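Long-range contact in tRNA (cytosine(72)-C(5))-methyltransferase (Pyrococcus horikoshii, PDB 5ZVD), which methylates the C5 position of cytosine 72 in several tRNAs, using S-adenosyl-L-methionine as the methyl donor: residues R10-N15 and T324-E329. Residues are numbered along the deposited sequence; the frame is centred on the assembly and turned at random.
Sequences REYYKN and TLSYEE
Tyr12 reaches from its helix to Ser326-Glu328, where a loop leads into helix 328-338, and uses its phenol oxygen in both senses at once, a compact example of how one hydroxyl can pin two domains together. It donates to Glu328, OH to OE1 being 2.6 Å, and it accepts from the backbone of Tyr327, N to OH being 2.7 Å with a nearly straight N-H...O angle of 166°. A chi1 of 177° swings the Tyr12 ring away from the backbone N and out from the helix, the hydroxyl leading into the loop. Tyr327 N and Glu328 OE2 both lie at the ring edge, in its plane. Glu328 approaches from the opposite direction, its chain bent at chi2 (78°), and accepts the phenol hydrogen bond on the syn lone pair of OE1. Beside these bonds, Tyr12 OH packs 3.4 Å from Ser326 CB. Replacing Tyr12 with a phenylalanine would probably leave both Glu328 OE1 and the Tyr327 amide without this partner and weaken the hold on the loop. Tyr13 adds a second point, of van der Waals packing: the hydroxyl end of its ring meets the Leu325 methyl, CZ to CD1 being 4.3 Å, and the two side chains cross at about a right angle. Leu325 points its CB toward helix 7-17, where it also touches Phe17. Ser326 OG caps the following helix by accepting from Glu329 N. The contact thus joins helix 7-17, in the N-terminal ferredoxin-like region, to the methyltransferase domain just after Cys323, the predicted nucleophile directly following strand 316-322. Leu291 and Ile294 of helix 291-310 pack against Tyr12 and Glu328 respectively, while helix 19-29 borders Tyr13 through Ala22 and Met26 and Leu325 through Leu29.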
ATOM      1  N   ARG A  10     -11.086  -5.680 -17.672  1.00 39.77           N
ATOM      2  CA  ARG A  10     -10.026  -5.885 -18.653  1.00 38.34           C
ATOM      3  C   ARG A  10     -10.228  -4.989 -19.860  1.00 46.01           C
ATOM      4  O   ARG A  10      -9.273  -4.416 -20.379  1.00 43.40           O
ATOM      5  CB  ARG A  10      -9.965  -7.344 -19.102  1.00 40.15           C
ATOM      6  CG  ARG A  10      -9.462  -8.298 -18.045  1.00 46.29           C
ATOM      7  CD  ARG A  10      -8.786  -9.487 -18.691  1.00 47.08           C
ATOM      8  NE  ARG A  10      -9.705 -10.199 -19.568  1.00 42.99           N
ATOM      9  CZ  ARG A  10     -10.465 -11.212 -19.174  1.00 55.00           C
ATOM     10  NH1 ARG A  10     -11.276 -11.803 -20.038  1.00 64.94           N
ATOM     11  NH2 ARG A  10     -10.407 -11.636 -17.916  1.00 54.18           N
ATOM     12  N   GLU A  11     -11.477  -4.879 -20.307  1.00 48.98           N
ATOM     13  CA  GLU A  11     -11.804  -4.031 -21.446  1.00 46.43           C
ATOM     14  C   GLU A  11     -11.524  -2.586 -21.083  1.00 45.51           C
ATOM     15  O   GLU A  11     -10.961  -1.838 -21.880  1.00 47.92           O
ATOM     16  CB  GLU A  11     -13.267  -4.202 -21.871  1.00 45.29           C
ATOM     17  CG  GLU A  11     -13.648  -5.615 -22.302  1.00 54.49           C
ATOM     18  CD  GLU A  11     -12.797  -6.138 -23.451  1.00 66.96           C
ATOM     19  OE1 GLU A  11     -12.287  -5.317 -24.246  1.00 66.84           O
ATOM     20  OE2 GLU A  11     -12.637  -7.375 -23.556  1.00 63.86           O
ATOM     21  N   TYR A  12     -11.919  -2.213 -19.868  1.00 44.45           N
ATOM     22  CA  TYR A  12     -11.671  -0.879 -19.333  1.00 37.41           C
ATOM     23  C   TYR A  12     -10.189  -0.543 -19.393  1.00 41.24           C
ATOM     24  O   TYR A  12      -9.809   0.557 -19.803  1.00 42.85           O
ATOM     25  CB  TYR A  12     -12.178  -0.777 -17.889  1.00 34.33           C
ATOM     26  CG  TYR A  12     -11.898   0.558 -17.229  1.00 42.16           C
ATOM     27  CD1 TYR A  12     -12.768   1.630 -17.386  1.00 34.54           C
ATOM     28  CD2 TYR A  12     -10.764   0.745 -16.444  1.00 37.49           C
ATOM     29  CE1 TYR A  12     -12.516   2.845 -16.787  1.00 39.14           C
ATOM     30  CE2 TYR A  12     -10.503   1.958 -15.842  1.00 34.40           C
ATOM     31  CZ  TYR A  12     -11.380   3.006 -16.015  1.00 38.06           C
ATOM     32  OH  TYR A  12     -11.121   4.219 -15.414  1.00 34.35           O
ATOM     33  N   TYR A  13      -9.356  -1.498 -18.989  1.00 38.80           N
ATOM     34  CA  TYR A  13      -7.909  -1.313 -18.997  1.00 40.25           C
ATOM     35  C   TYR A  13      -7.366  -1.221 -20.421  1.00 43.74           C
ATOM     36  O   TYR A  13      -6.468  -0.424 -20.698  1.00 49.14           O
ATOM     37  CB  TYR A  13      -7.213  -2.447 -18.244  1.00 34.74           C
ATOM     38  CG  TYR A  13      -7.301  -2.348 -16.737  1.00 28.92           C
ATOM     39  CD1 TYR A  13      -7.462  -1.125 -16.107  1.00 27.54           C
ATOM     40  CD2 TYR A  13      -7.223  -3.486 -15.945  1.00 35.05           C
ATOM     41  CE1 TYR A  13      -7.545  -1.037 -14.730  1.00 31.79           C
ATOM     42  CE2 TYR A  13      -7.301  -3.409 -14.569  1.00 30.98           C
ATOM     43  CZ  TYR A  13      -7.462  -2.185 -13.966  1.00 33.80           C
ATOM     44  OH  TYR A  13      -7.539  -2.109 -12.592  1.00 41.94           O
ATOM     45  N   LYS A  14      -7.909  -2.036 -21.319  1.00 41.41           N
ATOM     46  CA  LYS A  14      -7.505  -1.996 -22.720  1.00 42.55           C
ATOM     47  C   LYS A  14      -7.877  -0.655 -23.337  1.00 42.89           C
ATOM     48  O   LYS A  14      -7.146  -0.124 -24.170  1.00 44.18           O
ATOM     49  CB  LYS A  14      -8.146  -3.139 -23.511  1.00 44.83           C
ATOM     50  CG  LYS A  14      -7.515  -4.503 -23.262  1.00 52.44           C
ATOM     51  CD  LYS A  14      -8.331  -5.627 -23.894  1.00 60.24           C
ATOM     52  CE  LYS A  14      -7.718  -6.992 -23.586  1.00 73.99           C
ATOM     53  NZ  LYS A  14      -8.563  -8.134 -24.043  1.00 81.59           N
ATOM     54  N   ASN A  15      -9.012  -0.108 -22.911  1.00 42.26           N
ATOM     55  CA  ASN A  15      -9.500   1.166 -23.432  1.00 47.47           C
ATOM     56  C   ASN A  15      -8.758   2.371 -22.854  1.00 48.42           C
ATOM     57  O   ASN A  15      -8.733   3.440 -23.460  1.00 45.15           O
ATOM     58  CB  ASN A  15     -11.003   1.326 -23.153  1.00 51.67           C
ATOM     59  CG  ASN A  15     -11.856   0.277 -23.863  1.00 62.57           C
ATOM     60  OD1 ASN A  15     -11.491  -0.229 -24.928  1.00 65.44           O
ATOM     61  ND2 ASN A  15     -13.007  -0.049 -23.271  1.00 50.80           N
ATOM     62  N   THR A 324      -5.014   3.405  -6.895  1.00 33.43           N
ATOM     63  CA  THR A 324      -5.851   2.827  -7.938  1.00 34.54           C
ATOM     64  C   THR A 324      -5.463   3.368  -9.316  1.00 32.03           C
ATOM     65  O   THR A 324      -4.775   4.386  -9.421  1.00 34.71           O
ATOM     66  CB  THR A 324      -7.338   3.099  -7.657  1.00 30.92           C
ATOM     67  OG1 THR A 324      -8.148   2.249  -8.475  1.00 37.03           O
ATOM     68  CG2 THR A 324      -7.680   4.550  -7.927  1.00 36.04           C
ATOM     69  N   LEU A 325      -5.911   2.681 -10.362  1.00 32.16           N
ATOM     70  CA  LEU A 325      -5.495   2.963 -11.737  1.00 28.83           C
ATOM     71  C   LEU A 325      -6.568   3.628 -12.591  1.00 32.88           C
ATOM     72  O   LEU A 325      -6.298   4.058 -13.711  1.00 34.32           O
ATOM     73  CB  LEU A 325      -5.074   1.667 -12.422  1.00 27.14           C
ATOM     74  CG  LEU A 325      -3.873   0.930 -11.837  1.00 30.65           C
ATOM     75  CD1 LEU A 325      -4.072  -0.581 -11.936  1.00 22.00           C
ATOM     76  CD2 LEU A 325      -2.621   1.370 -12.575  1.00 24.69           C
ATOM     77  N   SER A 326      -7.789   3.694 -12.072  1.00 32.86           N
ATOM     78  CA  SER A 326      -8.928   4.159 -12.858  1.00 30.55           C
ATOM     79  C   SER A 326      -8.797   5.631 -13.213  1.00 34.99           C
ATOM     80  O   SER A 326      -8.118   6.390 -12.524  1.00 37.81           O
ATOM     81  CB  SER A 326     -10.240   3.923 -12.102  1.00 34.20           C
ATOM     82  OG  SER A 326     -10.463   4.923 -11.124  1.00 33.83           O
ATOM     83  N   TYR A 327      -9.450   6.036 -14.296  1.00 37.19           N
ATOM     84  CA  TYR A 327      -9.420   7.430 -14.710  1.00 34.98           C
ATOM     85  C   TYR A 327     -10.326   8.281 -13.819  1.00 35.44           C
ATOM     86  O   TYR A 327      -9.923   9.345 -13.349  1.00 38.61           O
ATOM     87  CB  TYR A 327      -9.836   7.560 -16.176  1.00 33.69           C
ATOM     88  CG  TYR A 327      -9.726   8.969 -16.701  1.00 37.68           C
ATOM     89  CD1 TYR A 327      -8.585   9.396 -17.369  1.00 41.11           C
ATOM     90  CD2 TYR A 327     -10.760   9.878 -16.522  1.00 32.75           C
ATOM     91  CE1 TYR A 327      -8.481  10.690 -17.846  1.00 37.99           C
ATOM     92  CE2 TYR A 327     -10.663  11.170 -16.989  1.00 39.66           C
ATOM     93  CZ  TYR A 327      -9.525  11.573 -17.653  1.00 40.00           C
ATOM     94  OH  TYR A 327      -9.439  12.865 -18.121  1.00 47.05           O
ATOM     95  N   GLU A 328     -11.545   7.800 -13.590  1.00 29.62           N
ATOM     96  CA  GLU A 328     -12.552   8.527 -12.818  1.00 31.63           C
ATOM     97  C   GLU A 328     -12.075   8.957 -11.428  1.00 35.94           C
ATOM     98  O   GLU A 328     -12.334  10.085 -10.996  1.00 39.16           O
ATOM     99  CB  GLU A 328     -13.819   7.677 -12.678  1.00 33.97           C
ATOM    100  CG  GLU A 328     -14.563   7.416 -13.984  1.00 32.25           C
ATOM    101  CD  GLU A 328     -13.925   6.330 -14.835  1.00 37.66           C
ATOM    102  OE1 GLU A 328     -12.929   5.720 -14.385  1.00 38.81           O
ATOM    103  OE2 GLU A 328     -14.423   6.088 -15.958  1.00 37.77           O
ATOM    104  N   GLU A 329     -11.380   8.063 -10.730  1.00 36.15           N
ATOM    105  CA  GLU A 329     -10.921   8.333  -9.368  1.00 37.72           C
ATOM    106  C   GLU A 329      -9.669   9.216  -9.324  1.00 34.89           C
ATOM    107  O   GLU A 329      -9.298   9.740  -8.264  1.00 33.28           O
ATOM    108  CB  GLU A 329     -10.642   7.020  -8.636  1.00 38.40           C
ATOM    109  CG  GLU A 329     -11.846   6.102  -8.490  1.00 35.06           C
ATOM    110  CD  GLU A 329     -11.458   4.735  -7.965  1.00 34.95           C
ATOM    111  OE1 GLU A 329     -11.147   4.625  -6.760  1.00 35.94           O
ATOM    112  OE2 GLU A 329     -11.448   3.773  -8.762  1.00 33.35           O
TER